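Local coordinates for P91 (Metagenome, PDB 4ZI5), which hydrolyses phosphotriesters promiscuously and is an alpha/beta hydrolase related to dienelactone hydrolases, at residues A[12-20]-A[29-37]. Residues are numbered along the deposited sequence; the frame is centred on the assembly and turned at random.
Sequences GAMTARKVD and IGEFHWDEG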
loop_
_atom_site.group_PDB
_atom_site.type_symbol
_atom_site.label_atom_id
_atom_site.label_comp_id
_atom_site.label_asym_id
_atom_site.label_seq_id
_atom_site.Cartn_x
_atom_site.Cartn_y
_atom_site.Cartn_z
ATOM N N GLY A 12 -20.413 -6.135 -24.284
ATOM C CA GLY A 12 -20.804 -5.863 -22.862
ATOM C C GLY A 12 -20.177 -6.775 -21.802
ATOM O O GLY A 12 -19.101 -6.475 -21.261
ATOM N N ALA A 13 -20.857 -7.888 -21.500
ATOM C CA ALA A 13 -20.589 -8.647 -20.273
ATOM C C ALA A 13 -19.421 -9.646 -20.419
ATOM O O ALA A 13 -19.063 -10.075 -21.524
ATOM C CB ALA A 13 -21.850 -9.364 -19.801
ATOM N N MET A 14 -18.825 -9.994 -19.284
ATOM C CA MET A 14 -17.775 -11.001 -19.253
ATOM C C MET A 14 -18.406 -12.383 -19.387
ATOM O O MET A 14 -19.584 -12.558 -19.108
ATOM C CB MET A 14 -16.991 -10.885 -17.946
ATOM C CG MET A 14 -16.341 -9.516 -17.737
ATOM S SD MET A 14 -15.194 -9.072 -19.054
ATOM C CE MET A 14 -16.133 -7.972 -20.120
ATOM N N THR A 15 -17.618 -13.364 -19.800
ATOM C CA THR A 15 -18.117 -14.745 -19.911
ATOM C C THR A 15 -17.352 -15.652 -18.982
ATOM O O THR A 15 -16.234 -15.326 -18.551
ATOM C CB THR A 15 -17.984 -15.249 -21.358
ATOM O OG1 THR A 15 -18.536 -14.265 -22.234
ATOM C CG2 THR A 15 -18.753 -16.554 -21.578
ATOM N N ALA A 16 -17.963 -16.791 -18.652
ATOM C CA ALA A 16 -17.316 -17.769 -17.792
ATOM C C ALA A 16 -17.587 -19.163 -18.326
ATOM O O ALA A 16 -18.644 -19.413 -18.920
ATOM C CB ALA A 16 -17.816 -17.639 -16.369
ATOM N N ARG A 17 -16.677 -20.081 -18.038
ATOM C CA ARG A 17 -16.874 -21.475 -18.420
ATOM C C ARG A 17 -16.214 -22.367 -17.397
ATOM O O ARG A 17 -15.211 -21.984 -16.777
ATOM C CB ARG A 17 -16.306 -21.710 -19.815
ATOM C CG ARG A 17 -14.782 -21.682 -19.925
ATOM C CD ARG A 17 -14.354 -21.877 -21.359
ATOM N NE ARG A 17 -12.901 -21.973 -21.558
ATOM C CZ ARG A 17 -12.149 -21.109 -22.242
ATOM N NH1 ARG A 17 -12.655 -19.984 -22.758
ATOM N NH2 ARG A 17 -10.847 -21.367 -22.381
ATOM N N LYS A 18 -16.748 -23.584 -17.241
ATOM C CA LYS A 18 -16.149 -24.549 -16.334
ATOM C C LYS A 18 -14.895 -25.147 -16.949
ATOM O O LYS A 18 -14.814 -25.310 -18.179
ATOM C CB LYS A 18 -17.149 -25.645 -15.971
ATOM C CG LYS A 18 -18.393 -25.113 -15.257
ATOM C CD LYS A 18 -18.076 -24.396 -13.955
ATOM C CE LYS A 18 -19.212 -23.491 -13.497
ATOM N NZ LYS A 18 -20.598 -24.014 -13.602
ATOM N N VAL A 19 -13.898 -25.397 -16.103
ATOM C CA VAL A 19 -12.670 -26.067 -16.515
ATOM C C VAL A 19 -12.423 -27.249 -15.586
ATOM O O VAL A 19 -12.183 -27.060 -14.401
ATOM C CB VAL A 19 -11.455 -25.102 -16.481
ATOM C CG1 VAL A 19 -10.151 -25.813 -16.813
ATOM C CG2 VAL A 19 -11.682 -23.949 -17.465
ATOM N N ASP A 20 -12.449 -28.456 -16.162
ATOM C CA ASP A 20 -12.106 -29.692 -15.465
ATOM C C ASP A 20 -10.600 -29.880 -15.454
ATOM O O ASP A 20 -9.954 -29.725 -16.475
ATOM C CB ASP A 20 -12.741 -30.898 -16.184
ATOM C CG ASP A 20 -14.243 -30.883 -16.114
ATOM O OD1 ASP A 20 -14.783 -30.840 -14.990
ATOM O OD2 ASP A 20 -14.895 -30.907 -17.184
ATOM N N ILE A 29 -12.999 -28.780 -10.498
ATOM C CA ILE A 29 -13.827 -28.044 -11.431
ATOM C C ILE A 29 -13.711 -26.558 -11.124
ATOM O O ILE A 29 -14.388 -26.030 -10.246
ATOM C CB ILE A 29 -15.296 -28.464 -11.381
ATOM C CG1 ILE A 29 -15.445 -30.010 -11.291
ATOM C CG2 ILE A 29 -15.985 -27.924 -12.623
ATOM C CD1 ILE A 29 -16.779 -30.452 -10.712
ATOM N N GLY A 30 -12.822 -25.898 -11.841
ATOM C CA GLY A 30 -12.672 -24.448 -11.704
ATOM C C GLY A 30 -13.603 -23.697 -12.652
ATOM O O GLY A 30 -14.274 -24.295 -13.501
ATOM N N GLU A 31 -13.617 -22.371 -12.535
ATOM C CA GLU A 31 -14.404 -21.520 -13.419
ATOM C C GLU A 31 -13.522 -20.433 -13.990
ATOM O O GLU A 31 -12.899 -19.675 -13.243
ATOM C CB GLU A 31 -15.623 -20.900 -12.676
ATOM C CG GLU A 31 -16.609 -20.232 -13.614
ATOM C CD GLU A 31 -17.809 -19.699 -12.895
ATOM O OE1 GLU A 31 -18.867 -20.350 -12.993
ATOM O OE2 GLU A 31 -17.688 -18.655 -12.214
ATOM N N PHE A 32 -13.473 -20.386 -15.322
ATOM C CA PHE A 32 -12.574 -19.533 -16.089
ATOM C C PHE A 32 -13.365 -18.358 -16.643
ATOM O O PHE A 32 -14.382 -18.551 -17.316
ATOM C CB PHE A 32 -11.965 -20.334 -17.228
ATOM C CG PHE A 32 -11.026 -19.569 -18.088
ATOM C CD1 PHE A 32 -9.758 -19.229 -17.632
ATOM C CD2 PHE A 32 -11.390 -19.214 -19.389
ATOM C CE1 PHE A 32 -8.881 -18.547 -18.435
ATOM C CE2 PHE A 32 -10.518 -18.536 -20.216
ATOM C CZ PHE A 32 -9.250 -18.211 -19.745
ATOM N N HIS A 33 -12.864 -17.142 -16.370
ATOM C CA HIS A 33 -13.499 -15.895 -16.775
ATOM C C HIS A 33 -12.641 -15.129 -17.753
ATOM O O HIS A 33 -11.437 -14.935 -17.532
ATOM C CB HIS A 33 -13.751 -15.026 -15.554
ATOM C CG HIS A 33 -14.721 -15.618 -14.588
ATOM N ND1 HIS A 33 -15.924 -15.025 -14.297
ATOM C CD2 HIS A 33 -14.668 -16.753 -13.846
ATOM C CE1 HIS A 33 -16.582 -15.774 -13.431
ATOM N NE2 HIS A 33 -15.841 -16.820 -13.130
ATOM N N TRP A 34 -13.264 -14.671 -18.834
ATOM C CA TRP A 34 -12.564 -13.858 -19.822
ATOM C C TRP A 34 -13.550 -12.945 -20.577
ATOM O O TRP A 34 -14.781 -13.164 -20.552
ATOM C CB TRP A 34 -11.744 -14.762 -20.783
ATOM C CG TRP A 34 -12.547 -15.346 -21.900
ATOM C CD1 TRP A 34 -12.507 -14.974 -23.233
ATOM C CD2 TRP A 34 -13.543 -16.383 -21.804
ATOM N NE1 TRP A 34 -13.423 -15.710 -23.947
ATOM C CE2 TRP A 34 -14.056 -16.590 -23.101
ATOM C CE3 TRP A 34 -14.052 -17.146 -20.749
ATOM C CZ2 TRP A 34 -15.066 -17.528 -23.370
ATOM C CZ3 TRP A 34 -15.071 -18.079 -21.020
ATOM C CH2 TRP A 34 -15.563 -18.250 -22.311
ATOM N N ASP A 35 -12.992 -11.903 -21.196
ATOM C CA ASP A 35 -13.759 -11.013 -22.071
ATOM C C ASP A 35 -13.686 -11.545 -23.502
ATOM O O ASP A 35 -12.624 -11.495 -24.127
ATOM C CB ASP A 35 -13.155 -9.601 -21.995
ATOM C CG ASP A 35 -13.952 -8.548 -22.766
ATOM O OD1 ASP A 35 -14.960 -8.846 -23.451
ATOM O OD2 ASP A 35 -13.583 -7.377 -22.621
ATOM N N GLU A 36 -14.817 -12.036 -24.027
ATOM C CA GLU A 36 -14.907 -12.464 -25.446
ATOM C C GLU A 36 -14.716 -11.308 -26.420
ATOM O O GLU A 36 -14.339 -11.528 -27.573
ATOM C CB GLU A 36 -16.261 -13.113 -25.765
ATOM C CG GLU A 36 -16.551 -14.389 -25.008
ATOM C CD GLU A 36 -17.836 -15.083 -25.471
ATOM O OE1 GLU A 36 -18.893 -14.903 -24.846
ATOM O OE2 GLU A 36 -17.779 -15.829 -26.462
ATOM N N GLY A 37 -14.968 -10.081 -25.959
ATOM C CA GLY A 37 -14.718 -8.875 -26.753
ATOM C C GLY A 37 -13.254 -8.593 -27.038
ATOM O O GLY A 37 -12.939 -7.867 -27.979
HETATM O O HOH W 1 -17.346 -11.765 -22.800
HETATM O O HOH W 2 -17.051 -13.546 -16.360
#
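The indole of Trp34 is held between Arg17 and Thr15: the guanidinium reaches one face edge-on, NH1 3.4 Å from CH2 of Trp34, while Thr15 CB lies over the opposite face in a CH-pi contact. A broad indole suits this place because it offers a face to each. Arg17 CZ stands 4.5 Å from the centroid of the Trp34 six-membered ring, a cation-pi pair with planes 70° apart. Arginine suits the site because its flat group serves two rings: one guanidinium face lies over Phe32, CZ to CD2 3.5 Å, and NH1 also forms a salt bridge with Glu119. Were Arg17 an alanine, Glu119 would probably lose its charged mate, and both Trp34 and Phe32 the group packed on them. Chi1 of 83° swings the indole toward the neighbouring strand, between Thr15 and Arg17. The backbones belong to the hairpin of strands 15-23 and 26-34, at the edge of the alpha/beta-hydrolase sheet, which strand 71-74 continues beyond 26-34; Phe32 N to Arg17 O (2.8 Å) is almost straight. The methyl of Ala16 lies over the centre of the His33 ring, CB 3.8 Å from its centroid, a CH-pi contact that a small side chain can make closely; NE2 of that imidazole donates to Glu31 OE2 (2.8 Å), fixing the ring's rotation on the side facing helix 56-67. Threonine adds a hydroxyl to its CB: Thr15 OG1 donates to Glu36 OE1 at 2.7 Å and accepts from a water that bridges Ala13 O and Glu36 N, while bends at chi2 and chi3 bring Met14 CE against Asp35 CG.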